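PDB 3CE2: putative peptidase from Chlamydophila abortus, which probably acts as a zinc-dependent oligopeptidase of the M3B family, cleaving a variety of small peptides. Local coordinates for residues Gly196-Ser201 with Arg222-Thr227; His206-Ala211 with Leu230-Arg235; His312-Tyr317 with Thr514-Ser519. All coordinates share one frame; numbering follows the deposited sequence.

How the contacts relate
Helix 222-237 is common to contacts 1 and 2, whose centres lie about 9 Å apart: its first turns pack on strand 197-199, and its later turns face the chain that leaves strand 205-207. The two strands are neighbours in one antiparallel sheet, with Ala-198 N 2.8 Å from His-206 O. Contact 3 lies about 13 Å from contact 1 and about 14 Å from contact 2, centre to centre. The salt bridge Arg-225 NH2 to Asp-315 OD1 (2.8 Å) and packing of Leu-230 on Asp-516 tie it to the helix. Contacts 2 and 3 each hold a zinc-binding histidine; the zinc held by the HExxH histidines His-402 and His-406 together with Glu-430 is a separate site, with no ligand in any contact.

Contact 1. Residues Gly196-Ser201 with Arg222-Thr227; sequences GQATDS and RELRKT
A strand of a small antiparallel hairpin runs alongside the first turns of helix 222-237, and Thr-199 meets Thr-227 between them. The axes of strand 197-199 and helix 222-227 come within 6.3 Å and run nearly antiparallel, at 155°. The defining bond uses the backbone of the strand and a side chain of the helix: Thr-199 N donates to Thr-227 OG1 over 2.7 Å, almost straight with an N-H...O angle of 165°. Chi1 of Thr-227 (50°) sets OG1 between its own backbone N and carbonyl carbon, on the flank of the helix that faces the strand. The same oxygen also comes 3.7 Å from Ala-198 CB.

The hairpin consists of strands 197-199 and 205-207; the contacts here are with the first of them, though Leu-224 also touches His-206 of the second. Thr-199 O points at the backbone of the helix, with Leu-224 CA 3.2 Å away in a CA-H...O contact. Beside it the apolar part of the interface is short: Leu-224 CD1 touches Ala-198 CB at 3.8 Å. Further toward the turn, Glu-223 contributes its aliphatic portion, CG lying 3.7 Å from Asp-200 O and CB 3.9 Å from Ser-201 OG. Asp-221, just before the helix, accepts hydrogen bonds from Ser-201 N through OD2 and from Glu-223 N through OD1. The carboxylate of Asp-200 turns to its own hairpin turn, where OD1 accepts from Gly-203 N.

Contact 2. Residues His206-Ala211 with Leu230-Arg235; sequences HPLSHA and LAQCER. With ZN (zinc ion), chain C.
Leu-208 and Ala-231 supply the apolar part of this contact, a single methyl-to-methyl approach: Leu-208 CD1 lies 3.6 Å from Ala-231 CB. The CB atoms of both residues are directed at the opposing segment. Leu-208 CD1 also reaches Gln-232 OE1, 4.0 Å away, as the two side chains pass alongside, running in opposite senses.

Between the polar side chains no hydrogen bond is clear. In Gln-232 the bend at chi2 (-47°) brings CD nearer Leu-208 and His-210, and the amide nitrogen NE2 comes 4.0 Å from His-210 CD2. The imidazole and amide planes are steeply inclined, 74° apart. Arg-235 approaches the same ring from about one turn further along helix 222-237: its NH2 is 3.4 Å from His-210 NE2, and the two side chains cross at about a right angle. His-210 NE2 is hydrogen-bonded to Tyr-236 OH. Phe-195 joins both partners, edge-to-face with the His-210 ring and in a cation-pi contact with the Arg-235 guanidinium.

Metal binding is confined to the start of the first segment, where His-206 NE2 holds a zinc ion at 2.4 Å, on the far side from helix 222-237's later turns.

Ser-209 is the N-cap residue of helix 210-217, its OG bonded to Leu-212 N. The contact joins the junction of strand 205-207 and helix 210-217 to the later turns of helix 222-237, with helix 180-192 touching His-210 and Arg-235.

Contact 3. Residues His312-Tyr317 with Thr514-Ser519; sequences HFYDVY and TFDVLS. With ZN (zinc ion), chain E.
His-312 links a zinc ion to Asp-516 through its two ring nitrogens. NE2 binds the zinc at 2.2 Å, with Asp-310 and a water as further ligands. ND1 donates to Asp-516 OD2 over 2.7 Å at 156°; the acceptor lies near the imidazole plane and is met on its syn side, 33° out of the carboxylate plane. Together with the zinc at NE2, this His-carboxylate bond holds the ring's rotation, and it probably strengthens NE2 as a ligand.

Both ring faces are covered. Thr-514 CB makes a CH-pi contact 4.2 Å from the centroid. Tyr-314, its CG between backbone N and carbonyl carbon (chi1 51°) on the side of His-312, sets OH over the centre of the opposite face. A bridging water accepts from Phe-313 N and donates to Thr-514 O and Asp-516 OD2.

Further out, His-312 N bonds to Asp-315 OD2 (2.7 Å), which also pairs with Arg-222, while Asp-516 N bonds to Ser-519 OG (2.9 Å), itself held by Tyr-229 OH. The Phe-313 and Phe-515 rings are nearly parallel but slid apart, centroids 5.7 Å from each other.

The two loops meet beside helix 222-237, where Phe-313 touches Tyr-229 and Leu-518 touches Cys-233; helix 494-509 packs against both phenylalanines.

Contact 1. Residues Gly196-Ser201 with Arg222-Thr227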
loop_
_atom_site.group_PDB
_atom_site.type_symbol
_atom_site.label_atom_id
_atom_site.label_comp_id
_atom_site.label_asym_id
_atom_site.label_seq_id
_atom_site.Cartn_x
_atom_site.Cartn_y
_atom_site.Cartn_z
ATOM N N GLY A 196 2.233 -5.912 -29.389
ATOM C CA GLY A 196 2.163 -6.956 -30.402
ATOM C C GLY A 196 0.889 -7.766 -30.245
ATOM O O GLY A 196 -0.123 -7.253 -29.756
ATOM N N GLN A 197 0.950 -9.037 -30.643
ATOM C CA GLN A 197 -0.221 -9.918 -30.620
ATOM C C GLN A 197 -0.001 -11.252 -29.943
ATOM O O GLN A 197 0.962 -11.964 -30.226
ATOM C CB GLN A 197 -0.678 -10.215 -32.038
ATOM C CG GLN A 197 -1.893 -9.433 -32.470
ATOM C CD GLN A 197 -1.885 -9.188 -33.966
ATOM O OE1 GLN A 197 -2.938 -9.090 -34.601
ATOM N NE2 GLN A 197 -0.683 -9.099 -34.543
ATOM N N ALA A 198 -0.928 -11.604 -29.072
ATOM C CA ALA A 198 -0.985 -12.953 -28.556
ATOM C C ALA A 198 -1.755 -13.865 -29.524
ATOM O O ALA A 198 -2.420 -13.378 -30.442
ATOM C CB ALA A 198 -1.630 -12.958 -27.198
ATOM N N THR A 199 -1.660 -15.182 -29.305
ATOM C CA THR A 199 -2.404 -16.185 -30.066
ATOM C C THR A 199 -2.934 -17.297 -29.158
ATOM O O THR A 199 -2.226 -17.764 -28.267
ATOM C CB THR A 199 -1.502 -16.833 -31.105
ATOM O OG1 THR A 199 -0.660 -15.828 -31.676
ATOM C CG2 THR A 199 -2.331 -17.480 -32.190
ATOM N N ASP A 200 -4.165 -17.743 -29.392
ATOM C CA ASP A 200 -4.678 -18.884 -28.646
ATOM C C ASP A 200 -4.408 -20.207 -29.358
ATOM O O ASP A 200 -3.719 -20.239 -30.392
ATOM C CB ASP A 200 -6.150 -18.710 -28.232
ATOM C CG ASP A 200 -7.116 -18.641 -29.418
ATOM O OD1 ASP A 200 -6.728 -18.971 -30.575
ATOM O OD2 ASP A 200 -8.284 -18.248 -29.161
ATOM N N SER A 201 -4.905 -21.301 -28.787
ATOM C CA SER A 201 -4.659 -22.620 -29.365
ATOM C C SER A 201 -5.283 -22.737 -30.731
ATOM O O SER A 201 -4.679 -23.301 -31.640
ATOM C CB SER A 201 -5.202 -23.724 -28.477
ATOM O OG SER A 201 -4.351 -23.899 -27.370
ATOM N N ARG A 222 -2.897 -22.315 -22.517
ATOM C CA ARG A 222 -1.466 -22.114 -22.363
ATOM C C ARG A 222 -0.826 -21.329 -23.507
ATOM O O ARG A 222 0.155 -20.617 -23.300
ATOM C CB ARG A 222 -0.732 -23.434 -22.175
ATOM C CG ARG A 222 0.596 -23.242 -21.470
ATOM C CD ARG A 222 1.451 -24.476 -21.494
ATOM N NE ARG A 222 2.710 -24.249 -20.792
ATOM C CZ ARG A 222 3.724 -25.104 -20.787
ATOM N NH1 ARG A 222 3.621 -26.245 -21.452
ATOM N NH2 ARG A 222 4.836 -24.816 -20.132
ATOM N N GLU A 223 -1.372 -21.455 -24.710
ATOM C CA GLU A 223 -0.748 -20.849 -25.887
ATOM C C GLU A 223 -0.893 -19.324 -25.854
ATOM O O GLU A 223 0.008 -18.584 -26.284
ATOM C CB GLU A 223 -1.370 -21.408 -27.170
ATOM C CG GLU A 223 -0.675 -20.973 -28.457
ATOM C CD GLU A 223 0.704 -21.622 -28.655
ATOM O OE1 GLU A 223 1.057 -22.588 -27.927
ATOM O OE2 GLU A 223 1.439 -21.157 -29.555
ATOM N N LEU A 224 -2.046 -18.880 -25.353
ATOM C CA LEU A 224 -2.326 -17.491 -25.097
ATOM C C LEU A 224 -1.372 -16.974 -24.028
ATOM O O LEU A 224 -0.764 -15.913 -24.206
ATOM C CB LEU A 224 -3.776 -17.337 -24.637
ATOM C CG LEU A 224 -4.441 -15.959 -24.729
ATOM C CD1 LEU A 224 -4.332 -15.442 -26.137
ATOM C CD2 LEU A 224 -5.911 -16.008 -24.284
ATOM N N ARG A 225 -1.221 -17.721 -22.929
ATOM C CA ARG A 225 -0.326 -17.287 -21.860
ATOM C C ARG A 225 1.070 -17.132 -22.431
ATOM O O ARG A 225 1.758 -16.148 -22.181
ATOM C CB ARG A 225 -0.302 -18.292 -20.713
ATOM C CG ARG A 225 -1.622 -18.459 -19.987
ATOM C CD ARG A 225 -1.427 -18.964 -18.554
ATOM N NE ARG A 225 -0.690 -20.232 -18.507
ATOM C CZ ARG A 225 -1.242 -21.442 -18.601
ATOM N NH1 ARG A 225 -2.559 -21.566 -18.748
ATOM N NH2 ARG A 225 -0.468 -22.528 -18.558
ATOM N N LYS A 226 1.466 -18.096 -23.245
ATOM C CA LYS A 226 2.821 -18.144 -23.757
ATOM C C LYS A 226 3.110 -17.032 -24.755
ATOM O O LYS A 226 4.144 -16.338 -24.623
ATOM C CB LYS A 226 3.094 -19.500 -24.386
ATOM C CG LYS A 226 4.461 -19.664 -24.960
ATOM C CD LYS A 226 4.505 -20.875 -25.875
ATOM C CE LYS A 226 5.603 -20.653 -26.921
ATOM N NZ LYS A 226 6.090 -21.864 -27.659
ATOM N N THR A 227 2.232 -16.842 -25.750
ATOM C CA THR A 227 2.535 -15.838 -26.808
ATOM C C THR A 227 2.366 -14.414 -26.301
ATOM O O THR A 227 2.985 -13.484 -26.808
ATOM C CB THR A 227 1.690 -16.006 -28.059
ATOM O OG1 THR A 227 0.316 -16.111 -27.670
ATOM C CG2 THR A 227 2.114 -17.248 -28.833
#

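Contact 2. Residues His206-Ala211 with Leu230-Arg235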
loop_
_atom_site.group_PDB
_atom_site.type_symbol
_atom_site.label_atom_id
_atom_site.label_comp_id
_atom_site.label_asym_id
_atom_site.label_seq_id
_atom_site.Cartn_x
_atom_site.Cartn_y
_atom_site.Cartn_z
ATOM N N HIS A 206 -5.054 -12.263 -30.368
ATOM C CA HIS A 206 -5.631 -11.349 -29.406
ATOM C C HIS A 206 -4.599 -10.238 -29.264
ATOM O O HIS A 206 -3.474 -10.496 -28.844
ATOM C CB HIS A 206 -5.835 -12.062 -28.065
ATOM C CG HIS A 206 -6.773 -13.230 -28.126
ATOM N ND1 HIS A 206 -6.713 -14.187 -29.116
ATOM C CD2 HIS A 206 -7.782 -13.607 -27.303
ATOM C CE1 HIS A 206 -7.657 -15.092 -28.912
ATOM N NE2 HIS A 206 -8.317 -14.766 -27.815
ATOM N N PRO A 207 -4.946 -9.007 -29.667
ATOM C CA PRO A 207 -3.970 -7.921 -29.544
ATOM C C PRO A 207 -3.808 -7.486 -28.089
ATOM O O PRO A 207 -4.680 -7.755 -27.260
ATOM C CB PRO A 207 -4.565 -6.806 -30.418
ATOM C CG PRO A 207 -5.655 -7.506 -31.248
ATOM C CD PRO A 207 -6.186 -8.544 -30.304
ATOM N N LEU A 208 -2.686 -6.835 -27.791
ATOM C CA LEU A 208 -2.216 -6.708 -26.411
ATOM C C LEU A 208 -2.255 -5.310 -25.857
ATOM O O LEU A 208 -2.208 -4.315 -26.596
ATOM C CB LEU A 208 -0.782 -7.236 -26.283
ATOM C CG LEU A 208 -0.640 -8.754 -26.389
ATOM C CD1 LEU A 208 0.755 -9.143 -26.791
ATOM C CD2 LEU A 208 -1.038 -9.364 -25.069
ATOM N N SER A 209 -2.316 -5.262 -24.537
ATOM C CA SER A 209 -2.305 -4.035 -23.798
ATOM C C SER A 209 -1.868 -4.421 -22.395
ATOM O O SER A 209 -1.862 -5.593 -22.054
ATOM C CB SER A 209 -3.709 -3.442 -23.759
ATOM O OG SER A 209 -4.382 -3.858 -22.583
ATOM N N HIS A 210 -1.510 -3.461 -21.564
ATOM C CA HIS A 210 -1.168 -3.828 -20.208
ATOM C C HIS A 210 -2.296 -4.594 -19.530
ATOM O O HIS A 210 -2.061 -5.653 -18.937
ATOM C CB HIS A 210 -0.694 -2.619 -19.394
ATOM C CG HIS A 210 0.698 -2.196 -19.747
ATOM N ND1 HIS A 210 1.071 -0.878 -19.890
ATOM C CD2 HIS A 210 1.801 -2.933 -20.032
ATOM C CE1 HIS A 210 2.348 -0.817 -20.223
ATOM N NE2 HIS A 210 2.813 -2.051 -20.323
ATOM N N ALA A 211 -3.522 -4.098 -19.663
ATOM C CA ALA A 211 -4.657 -4.750 -19.010
ATOM C C ALA A 211 -4.977 -6.115 -19.623
ATOM O O ALA A 211 -5.319 -7.048 -18.900
ATOM C CB ALA A 211 -5.874 -3.853 -18.989
ATOM N N LEU A 230 5.646 -13.863 -24.154
ATOM C CA LEU A 230 6.757 -13.671 -25.085
ATOM C C LEU A 230 6.633 -12.357 -25.843
ATOM O O LEU A 230 7.635 -11.687 -26.110
ATOM C CB LEU A 230 6.865 -14.836 -26.071
ATOM C CG LEU A 230 7.246 -16.202 -25.490
ATOM C CD1 LEU A 230 7.236 -17.246 -26.577
ATOM C CD2 LEU A 230 8.603 -16.164 -24.826
ATOM N N ALA A 231 5.419 -11.957 -26.199
ATOM C CA ALA A 231 5.316 -10.688 -26.931
ATOM C C ALA A 231 5.653 -9.524 -26.002
ATOM O O ALA A 231 6.332 -8.571 -26.407
ATOM C CB ALA A 231 3.953 -10.512 -27.571
ATOM N N GLN A 232 5.204 -9.602 -24.746
ATOM C CA GLN A 232 5.591 -8.574 -23.798
ATOM C C GLN A 232 7.105 -8.473 -23.684
ATOM O O GLN A 232 7.639 -7.377 -23.678
ATOM C CB GLN A 232 4.930 -8.756 -22.443
ATOM C CG GLN A 232 3.451 -8.424 -22.437
ATOM C CD GLN A 232 3.112 -7.081 -23.128
ATOM O OE1 GLN A 232 3.087 -6.969 -24.373
ATOM N NE2 GLN A 232 2.815 -6.067 -22.308
ATOM N N CYS A 233 7.817 -9.594 -23.636
ATOM C CA CYS A 233 9.270 -9.491 -23.537
ATOM C C CYS A 233 9.863 -8.813 -24.765
ATOM O O CYS A 233 10.762 -7.984 -24.651
ATOM C CB CYS A 233 9.911 -10.855 -23.358
ATOM S SG CYS A 233 9.609 -11.632 -21.767
ATOM N N GLU A 234 9.373 -9.170 -25.946
ATOM C CA GLU A 234 9.925 -8.579 -27.160
ATOM C C GLU A 234 9.708 -7.063 -27.200
ATOM O O GLU A 234 10.594 -6.309 -27.618
ATOM C CB GLU A 234 9.352 -9.253 -28.384
ATOM C CG GLU A 234 10.093 -10.508 -28.730
ATOM C CD GLU A 234 9.284 -11.457 -29.610
ATOM O OE1 GLU A 234 8.783 -11.015 -30.667
ATOM O OE2 GLU A 234 9.166 -12.653 -29.253
ATOM N N ARG A 235 8.552 -6.614 -26.727
ATOM C CA ARG A 235 8.264 -5.190 -26.680
ATOM C C ARG A 235 9.371 -4.443 -25.941
ATOM O O ARG A 235 9.883 -3.455 -26.438
ATOM C CB ARG A 235 6.886 -4.894 -26.044
ATOM C CG ARG A 235 6.475 -3.425 -26.304
ATOM C CD ARG A 235 5.008 -3.088 -26.107
ATOM N NE ARG A 235 4.792 -2.633 -24.750
ATOM C CZ ARG A 235 4.492 -1.388 -24.429
ATOM N NH1 ARG A 235 4.339 -0.476 -25.363
ATOM N NH2 ARG A 235 4.340 -1.067 -23.163
HETATM ZN ZN ZN C . -9.808 -15.317 -25.979
#

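Contact 3. Residues His312-Tyr317 with Thr514-Ser519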
loop_
_atom_site.group_PDB
_atom_site.type_symbol
_atom_site.label_atom_id
_atom_site.label_comp_id
_atom_site.label_asym_id
_atom_site.label_seq_id
_atom_site.Cartn_x
_atom_site.Cartn_y
_atom_site.Cartn_z
ATOM N N HIS A 312 7.019 -22.585 -16.959
ATOM C CA HIS A 312 7.549 -21.336 -17.437
ATOM C C HIS A 312 6.958 -20.218 -16.602
ATOM O O HIS A 312 5.912 -20.388 -15.944
ATOM C CB HIS A 312 7.172 -21.160 -18.901
ATOM C CG HIS A 312 8.021 -21.952 -19.851
ATOM N ND1 HIS A 312 9.072 -21.397 -20.553
ATOM C CD2 HIS A 312 7.970 -23.252 -20.227
ATOM C CE1 HIS A 312 9.633 -22.319 -21.313
ATOM N NE2 HIS A 312 8.989 -23.456 -21.129
ATOM N N PHE A 313 7.617 -19.065 -16.624
ATOM C CA PHE A 313 7.074 -17.913 -15.930
ATOM C C PHE A 313 5.647 -17.636 -16.338
ATOM O O PHE A 313 4.890 -17.084 -15.552
ATOM C CB PHE A 313 7.902 -16.679 -16.185
ATOM C CG PHE A 313 9.079 -16.562 -15.308
ATOM C CD1 PHE A 313 8.916 -16.501 -13.916
ATOM C CD2 PHE A 313 10.351 -16.472 -15.857
ATOM C CE1 PHE A 313 10.007 -16.364 -13.070
ATOM C CE2 PHE A 313 11.475 -16.334 -15.025
ATOM C CZ PHE A 313 11.304 -16.278 -13.623
ATOM N N TYR A 314 5.270 -18.013 -17.558
ATOM C CA TYR A 314 3.902 -17.764 -17.993
ATOM C C TYR A 314 2.953 -18.842 -17.515
ATOM O O TYR A 314 1.808 -18.902 -17.949
ATOM C CB TYR A 314 3.810 -17.567 -19.504
ATOM C CG TYR A 314 4.473 -18.631 -20.346
ATOM C CD1 TYR A 314 3.814 -19.813 -20.663
ATOM C CD2 TYR A 314 5.740 -18.441 -20.852
ATOM C CE1 TYR A 314 4.414 -20.784 -21.454
ATOM C CE2 TYR A 314 6.349 -19.398 -21.637
ATOM C CZ TYR A 314 5.670 -20.571 -21.928
ATOM O OH TYR A 314 6.268 -21.515 -22.704
ATOM N N ASP A 315 3.415 -19.687 -16.606
ATOM C CA ASP A 315 2.547 -20.733 -16.097
ATOM C C ASP A 315 2.118 -20.391 -14.692
ATOM O O ASP A 315 1.091 -20.876 -14.201
ATOM C CB ASP A 315 3.268 -22.069 -16.144
ATOM C CG ASP A 315 3.402 -22.586 -17.559
ATOM O OD1 ASP A 315 2.358 -22.631 -18.265
ATOM O OD2 ASP A 315 4.542 -22.911 -17.970
ATOM N N VAL A 316 2.908 -19.513 -14.082
ATOM C CA VAL A 316 2.760 -19.090 -12.699
ATOM C C VAL A 316 1.334 -18.692 -12.267
ATOM O O VAL A 316 0.952 -18.941 -11.127
ATOM C CB VAL A 316 3.714 -17.910 -12.415
ATOM C CG1 VAL A 316 3.377 -17.262 -11.107
ATOM C CG2 VAL A 316 5.194 -18.364 -12.465
ATOM N N TYR A 317 0.540 -18.083 -13.146
ATOM C CA TYR A 317 -0.784 -17.628 -12.708
ATOM C C TYR A 317 -1.935 -18.405 -13.337
ATOM O O TYR A 317 -3.099 -18.059 -13.165
ATOM C CB TYR A 317 -0.945 -16.102 -12.867
ATOM C CG TYR A 317 0.145 -15.314 -12.146
ATOM C CD1 TYR A 317 0.189 -15.248 -10.752
ATOM C CD2 TYR A 317 1.143 -14.658 -12.861
ATOM C CE1 TYR A 317 1.204 -14.542 -10.095
ATOM C CE2 TYR A 317 2.158 -13.954 -12.223
ATOM C CZ TYR A 317 2.189 -13.894 -10.844
ATOM O OH TYR A 317 3.215 -13.192 -10.221
ATOM N N THR A 514 11.680 -22.949 -16.005
ATOM C CA THR A 514 12.452 -22.964 -17.222
ATOM C C THR A 514 12.394 -21.560 -17.830
ATOM O O THR A 514 11.314 -21.035 -18.083
ATOM C CB THR A 514 11.852 -23.969 -18.195
ATOM O OG1 THR A 514 11.892 -25.278 -17.604
ATOM C CG2 THR A 514 12.579 -23.927 -19.572
ATOM N N PHE A 515 13.548 -20.952 -18.050
ATOM C CA PHE A 515 13.596 -19.597 -18.570
ATOM C C PHE A 515 13.329 -19.540 -20.053
ATOM O O PHE A 515 13.618 -20.481 -20.763
ATOM C CB PHE A 515 14.945 -18.946 -18.268
ATOM C CG PHE A 515 15.199 -18.767 -16.813
ATOM C CD1 PHE A 515 14.171 -18.958 -15.893
ATOM C CD2 PHE A 515 16.442 -18.383 -16.349
ATOM C CE1 PHE A 515 14.373 -18.794 -14.527
ATOM C CE2 PHE A 515 16.660 -18.216 -14.969
ATOM C CZ PHE A 515 15.605 -18.433 -14.061
ATOM N N ASP A 516 12.739 -18.445 -20.514
ATOM C CA ASP A 516 12.660 -18.192 -21.937
ATOM C C ASP A 516 13.793 -17.251 -22.280
ATOM O O ASP A 516 14.453 -16.745 -21.386
ATOM C CB ASP A 516 11.308 -17.628 -22.320
ATOM C CG ASP A 516 10.214 -18.658 -22.220
ATOM O OD1 ASP A 516 9.883 -19.303 -23.256
ATOM O OD2 ASP A 516 9.687 -18.831 -21.101
ATOM N N VAL A 517 14.055 -17.035 -23.562
ATOM C CA VAL A 517 15.272 -16.302 -23.951
ATOM C C VAL A 517 15.252 -14.836 -23.521
ATOM O O VAL A 517 16.295 -14.242 -23.353
ATOM C CB VAL A 517 15.579 -16.433 -25.473
ATOM C CG1 VAL A 517 15.837 -17.866 -25.821
ATOM C CG2 VAL A 517 14.395 -15.945 -26.314
ATOM N N LEU A 518 14.071 -14.253 -23.327
ATOM C CA LEU A 518 14.008 -12.845 -22.955
ATOM C C LEU A 518 13.509 -12.612 -21.542
ATOM O O LEU A 518 13.215 -11.482 -21.138
ATOM C CB LEU A 518 13.159 -12.088 -23.966
ATOM C CG LEU A 518 13.916 -12.071 -25.304
ATOM C CD1 LEU A 518 13.140 -11.350 -26.391
ATOM C CD2 LEU A 518 15.366 -11.491 -25.163
ATOM N N SER A 519 13.424 -13.685 -20.776
ATOM C CA SER A 519 12.805 -13.620 -19.458
ATOM C C SER A 519 13.464 -12.594 -18.567
ATOM O O SER A 519 12.824 -11.996 -17.704
ATOM C CB SER A 519 12.843 -14.984 -18.788
ATOM O OG SER A 519 11.919 -15.827 -19.434
HETATM ZN ZN ZN E . 9.184 -25.469 -21.899
HETATM O O HOH W 1 9.648 -18.831 -18.288
HETATM O O HOH W 2 7.875 -26.284 -23.007
#